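Local coordinates for protein Cbs-cp12 (Microcystis aeruginosa PCC 7806, PDB 5NMU) that carries a pair of CBS domains and a CP12 domain, forms a hexamer and probably takes part in redox regulation of photosynthesis, at residues 94-105 against 117-125. Numbering follows the deposited sequence.
Sequences VARLFAQTRIRR and IISVSDILF
Arg-105 and Ser-119 form an antiparallel non-hydrogen-bonded pair, their CA atoms 4.0 Å apart, and beside it Val-120 N donates to Arg-104 O at 2.8 Å. That bond ties the start of helix 120-125 to the loop that leads into strand 105-110. Helices 94-101 and 120-125 run at 140° to each other. Phe-98 reaches from helix 94-101 to the junction of strand 117-119 and helix 120-125. Its ring edge meets the backbone, with CZ 3.4 Å from Ile-118 O, and CZ also touches Ile-118 CG2. CD2 lies 4.0 Å from Val-120 CG1. Val-94 CG1 sits over one ring face near the rim, and Arg-105 N over the opposite face. With CG1 trans to its backbone N (chi1 175°), Val-94 meets Ile-123 CD1 at 3.9 Å and Ile-118 CD1 tip to tip. Replacing Phe-98 by alanine would probably open a gap between helix 94-101 and Ile-118, Val-120 and Ile-123, and leave Val-94 CG1 without the ring face it covers. Ser-119 and Asp-122 form a capping box: Asp-122 N donates to Ser-119 OG, and Ser-119 N to Asp-122 OD2. Arg-105 NH1 lies 3.4 Å from Ser-119 CB, while Arg-105 NH2 reaches Ser-121 OG through a water. Ser-121 OG also hydrogen-bonds Glu-55 and Arg-37 of a second subunit. The contact closes the second CBS domain's helix-strand-strand-helix unit, setting helix 91-101 against the end of strand 113-119 and the start of helix 120-126. Helix 7-10 packs on Val-94, Ile-118 and Ile-123, and strand 105-110 supplies Ala-106 against Phe-98.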
loop_
_atom_site.group_PDB
_atom_site.type_symbol
_atom_site.label_atom_id
_atom_site.label_comp_id
_atom_site.label_asym_id
_atom_site.label_seq_id
_atom_site.Cartn_x
_atom_site.Cartn_y
_atom_site.Cartn_z
ATOM N N VAL A 94 21.168 5.104 -4.261
ATOM C CA VAL A 94 20.765 3.723 -4.133
ATOM C C VAL A 94 19.742 3.645 -2.960
ATOM O O VAL A 94 18.761 2.873 -3.034
ATOM C CB VAL A 94 21.932 2.778 -3.783
ATOM C CG1 VAL A 94 21.431 1.339 -3.546
ATOM C CG2 VAL A 94 22.995 2.777 -4.865
ATOM N N ALA A 95 20.010 4.411 -1.898
ATOM C CA ALA A 95 19.119 4.476 -0.707
ATOM C C ALA A 95 17.755 4.954 -1.139
ATOM O O ALA A 95 16.753 4.381 -0.785
ATOM C CB ALA A 95 19.681 5.420 0.347
ATOM N N ARG A 96 17.743 5.992 -1.964
ATOM C CA ARG A 96 16.488 6.602 -2.399
ATOM C C ARG A 96 15.711 5.695 -3.325
ATOM O O ARG A 96 14.493 5.599 -3.152
ATOM C CB ARG A 96 16.736 7.932 -3.070
ATOM C CG ARG A 96 15.461 8.648 -3.449
ATOM C CD ARG A 96 15.797 10.017 -3.876
ATOM N NE ARG A 96 14.561 10.777 -4.059
ATOM C CZ ARG A 96 13.913 11.461 -3.110
ATOM N NH1 ARG A 96 14.352 11.502 -1.841
ATOM N NH2 ARG A 96 12.809 12.121 -3.464
ATOM N N LEU A 97 16.400 5.056 -4.293
ATOM C CA LEU A 97 15.763 4.045 -5.136
ATOM C C LEU A 97 15.037 2.974 -4.293
ATOM O O LEU A 97 13.893 2.567 -4.603
ATOM C CB LEU A 97 16.824 3.330 -6.013
ATOM C CG LEU A 97 16.359 2.278 -7.020
ATOM C CD1 LEU A 97 15.378 2.828 -8.027
ATOM C CD2 LEU A 97 17.507 1.609 -7.752
ATOM N N PHE A 98 15.765 2.447 -3.306
ATOM C CA PHE A 98 15.262 1.347 -2.478
ATOM C C PHE A 98 14.027 1.829 -1.704
ATOM O O PHE A 98 13.029 1.123 -1.675
ATOM C CB PHE A 98 16.327 0.813 -1.545
ATOM C CG PHE A 98 17.367 -0.069 -2.195
ATOM C CD1 PHE A 98 17.389 -0.331 -3.567
ATOM C CD2 PHE A 98 18.356 -0.608 -1.409
ATOM C CE1 PHE A 98 18.375 -1.156 -4.121
ATOM C CE2 PHE A 98 19.336 -1.429 -1.931
ATOM C CZ PHE A 98 19.360 -1.696 -3.294
ATOM N N ALA A 99 14.088 3.042 -1.151
ATOM C CA ALA A 99 12.947 3.633 -0.434
ATOM C C ALA A 99 11.731 3.808 -1.334
ATOM O O ALA A 99 10.640 3.445 -0.944
ATOM C CB ALA A 99 13.332 4.962 0.210
ATOM N N GLN A 100 11.952 4.281 -2.558
ATOM C CA GLN A 100 10.874 4.583 -3.476
ATOM C C GLN A 100 10.235 3.361 -4.095
ATOM O O GLN A 100 9.052 3.432 -4.432
ATOM C CB GLN A 100 11.336 5.426 -4.672
ATOM C CG GLN A 100 11.678 6.867 -4.329
ATOM C CD GLN A 100 12.294 7.610 -5.513
ATOM O OE1 GLN A 100 12.336 8.822 -5.508
ATOM N NE2 GLN A 100 12.803 6.879 -6.520
ATOM N N THR A 101 11.028 2.338 -4.384
ATOM C CA THR A 101 10.505 1.100 -4.908
ATOM C C THR A 101 10.163 0.082 -3.781
ATOM O O THR A 101 9.633 -0.945 -4.090
ATOM C CB THR A 101 11.452 0.470 -5.974
ATOM O OG1 THR A 101 12.690 0.052 -5.383
ATOM C CG2 THR A 101 11.768 1.524 -7.095
ATOM N N ARG A 102 10.498 0.372 -2.523
ATOM C CA ARG A 102 10.236 -0.493 -1.377
ATOM C C ARG A 102 10.901 -1.829 -1.562
ATOM O O ARG A 102 10.229 -2.823 -1.413
ATOM C CB ARG A 102 8.732 -0.738 -1.149
ATOM C CG ARG A 102 7.827 0.507 -1.099
ATOM C CD ARG A 102 7.590 1.030 0.324
ATOM N NE ARG A 102 8.333 2.271 0.640
ATOM C CZ ARG A 102 8.687 2.684 1.876
ATOM N NH1 ARG A 102 8.436 1.941 2.998
ATOM N NH2 ARG A 102 9.352 3.848 1.983
ATOM N N ILE A 103 12.184 -1.854 -1.921
ATOM C CA ILE A 103 12.974 -3.072 -1.923
ATOM C C ILE A 103 14.119 -2.886 -0.974
ATOM O O ILE A 103 14.373 -1.772 -0.536
ATOM C CB ILE A 103 13.542 -3.445 -3.301
ATOM C CG1 ILE A 103 14.416 -2.306 -3.838
ATOM C CG2 ILE A 103 12.384 -3.829 -4.243
ATOM C CD1 ILE A 103 15.036 -2.627 -5.179
ATOM N N ARG A 104 14.795 -3.973 -0.649
ATOM C CA ARG A 104 15.920 -3.941 0.290
ATOM C C ARG A 104 17.208 -4.405 -0.358
ATOM O O ARG A 104 18.264 -4.359 0.296
ATOM C CB ARG A 104 15.588 -4.772 1.526
ATOM C CG ARG A 104 14.470 -4.090 2.330
ATOM C CD ARG A 104 13.643 -5.028 3.125
ATOM N NE ARG A 104 13.035 -6.103 2.308
ATOM C CZ ARG A 104 11.856 -6.079 1.716
ATOM N NH1 ARG A 104 11.069 -5.024 1.807
ATOM N NH2 ARG A 104 11.471 -7.146 1.028
ATOM N N ARG A 105 17.166 -4.733 -1.645
ATOM C CA ARG A 105 18.207 -5.566 -2.260
ATOM C C ARG A 105 18.098 -5.529 -3.802
ATOM O O ARG A 105 16.992 -5.611 -4.317
ATOM C CB ARG A 105 17.804 -6.991 -1.779
ATOM C CG ARG A 105 18.847 -7.899 -1.515
ATOM C CD ARG A 105 18.243 -9.099 -0.775
ATOM N NE ARG A 105 17.796 -8.713 0.540
ATOM C CZ ARG A 105 18.558 -8.430 1.584
ATOM N NH1 ARG A 105 19.844 -8.467 1.489
ATOM N NH2 ARG A 105 18.005 -8.070 2.730
ATOM N N ILE A 117 25.769 -7.591 -5.799
ATOM C CA ILE A 117 24.446 -7.439 -5.244
ATOM C C ILE A 117 24.578 -6.388 -4.135
ATOM O O ILE A 117 25.545 -6.375 -3.380
ATOM C CB ILE A 117 23.899 -8.800 -4.774
ATOM C CG1 ILE A 117 22.432 -8.714 -4.371
ATOM C CG2 ILE A 117 24.737 -9.389 -3.629
ATOM C CD1 ILE A 117 21.801 -10.112 -4.177
ATOM N N ILE A 118 23.634 -5.473 -4.077
ATOM C CA ILE A 118 23.679 -4.391 -3.094
ATOM C C ILE A 118 22.346 -4.377 -2.288
ATOM O O ILE A 118 21.245 -4.487 -2.877
ATOM C CB ILE A 118 23.998 -3.042 -3.771
ATOM C CG1 ILE A 118 24.288 -1.965 -2.720
ATOM C CG2 ILE A 118 22.873 -2.563 -4.669
ATOM C CD1 ILE A 118 24.921 -0.707 -3.264
ATOM N N SER A 119 22.481 -4.225 -0.967
ATOM C CA SER A 119 21.342 -4.287 -0.039
ATOM C C SER A 119 21.374 -3.124 0.944
ATOM O O SER A 119 22.353 -2.371 1.041
ATOM C CB SER A 119 21.410 -5.552 0.799
ATOM O OG SER A 119 22.424 -5.432 1.766
ATOM N N VAL A 120 20.258 -3.015 1.648
ATOM C CA VAL A 120 20.139 -2.093 2.749
ATOM C C VAL A 120 21.221 -2.274 3.787
ATOM O O VAL A 120 21.694 -1.260 4.323
ATOM C CB VAL A 120 18.721 -2.095 3.393
ATOM C CG1 VAL A 120 17.772 -1.436 2.422
ATOM C CG2 VAL A 120 18.222 -3.492 3.780
ATOM N N SER A 121 21.630 -3.523 4.035
ATOM C CA SER A 121 22.724 -3.841 4.950
ATOM C C SER A 121 24.092 -3.267 4.426
ATOM O O SER A 121 24.850 -2.688 5.185
ATOM C CB SER A 121 22.853 -5.353 5.151
ATOM O OG SER A 121 21.609 -5.946 5.481
ATOM N N ASP A 122 24.368 -3.443 3.131
ATOM C CA ASP A 122 25.560 -2.871 2.526
ATOM C C ASP A 122 25.582 -1.376 2.738
ATOM O O ASP A 122 26.616 -0.838 3.083
ATOM C CB ASP A 122 25.665 -3.184 1.049
ATOM C CG ASP A 122 25.808 -4.649 0.769
ATOM O OD1 ASP A 122 26.637 -5.350 1.401
ATOM O OD2 ASP A 122 25.083 -5.090 -0.136
ATOM N N ILE A 123 24.433 -0.726 2.634
ATOM C CA ILE A 123 24.386 0.674 2.881
ATOM C C ILE A 123 24.628 0.986 4.368
ATOM O O ILE A 123 25.450 1.861 4.693
ATOM C CB ILE A 123 23.058 1.305 2.428
ATOM C CG1 ILE A 123 22.898 1.130 0.915
ATOM C CG2 ILE A 123 23.037 2.792 2.767
ATOM C CD1 ILE A 123 21.543 1.483 0.355
ATOM N N LEU A 124 23.924 0.299 5.258
ATOM C CA LEU A 124 24.032 0.583 6.672
ATOM C C LEU A 124 25.475 0.420 7.139
ATOM O O LEU A 124 26.001 1.286 7.846
ATOM C CB LEU A 124 23.138 -0.331 7.491
ATOM C CG LEU A 124 23.260 -0.276 9.025
ATOM C CD1 LEU A 124 23.003 1.127 9.501
ATOM C CD2 LEU A 124 22.257 -1.216 9.696
ATOM N N PHE A 125 26.107 -0.669 6.716
ATOM C CA PHE A 125 27.422 -0.988 7.191
ATOM C C PHE A 125 28.571 -0.305 6.468
ATOM O O PHE A 125 29.626 -0.194 7.032
ATOM C CB PHE A 125 27.646 -2.497 7.162
ATOM C CG PHE A 125 26.648 -3.295 7.934
ATOM C CD1 PHE A 125 26.054 -2.808 9.094
ATOM C CD2 PHE A 125 26.365 -4.579 7.537
ATOM C CE1 PHE A 125 25.186 -3.605 9.859
ATOM C CE2 PHE A 125 25.490 -5.368 8.259
ATOM C CZ PHE A 125 24.888 -4.873 9.420
HETATM O O HOH W 1 19.063 -7.527 5.072
#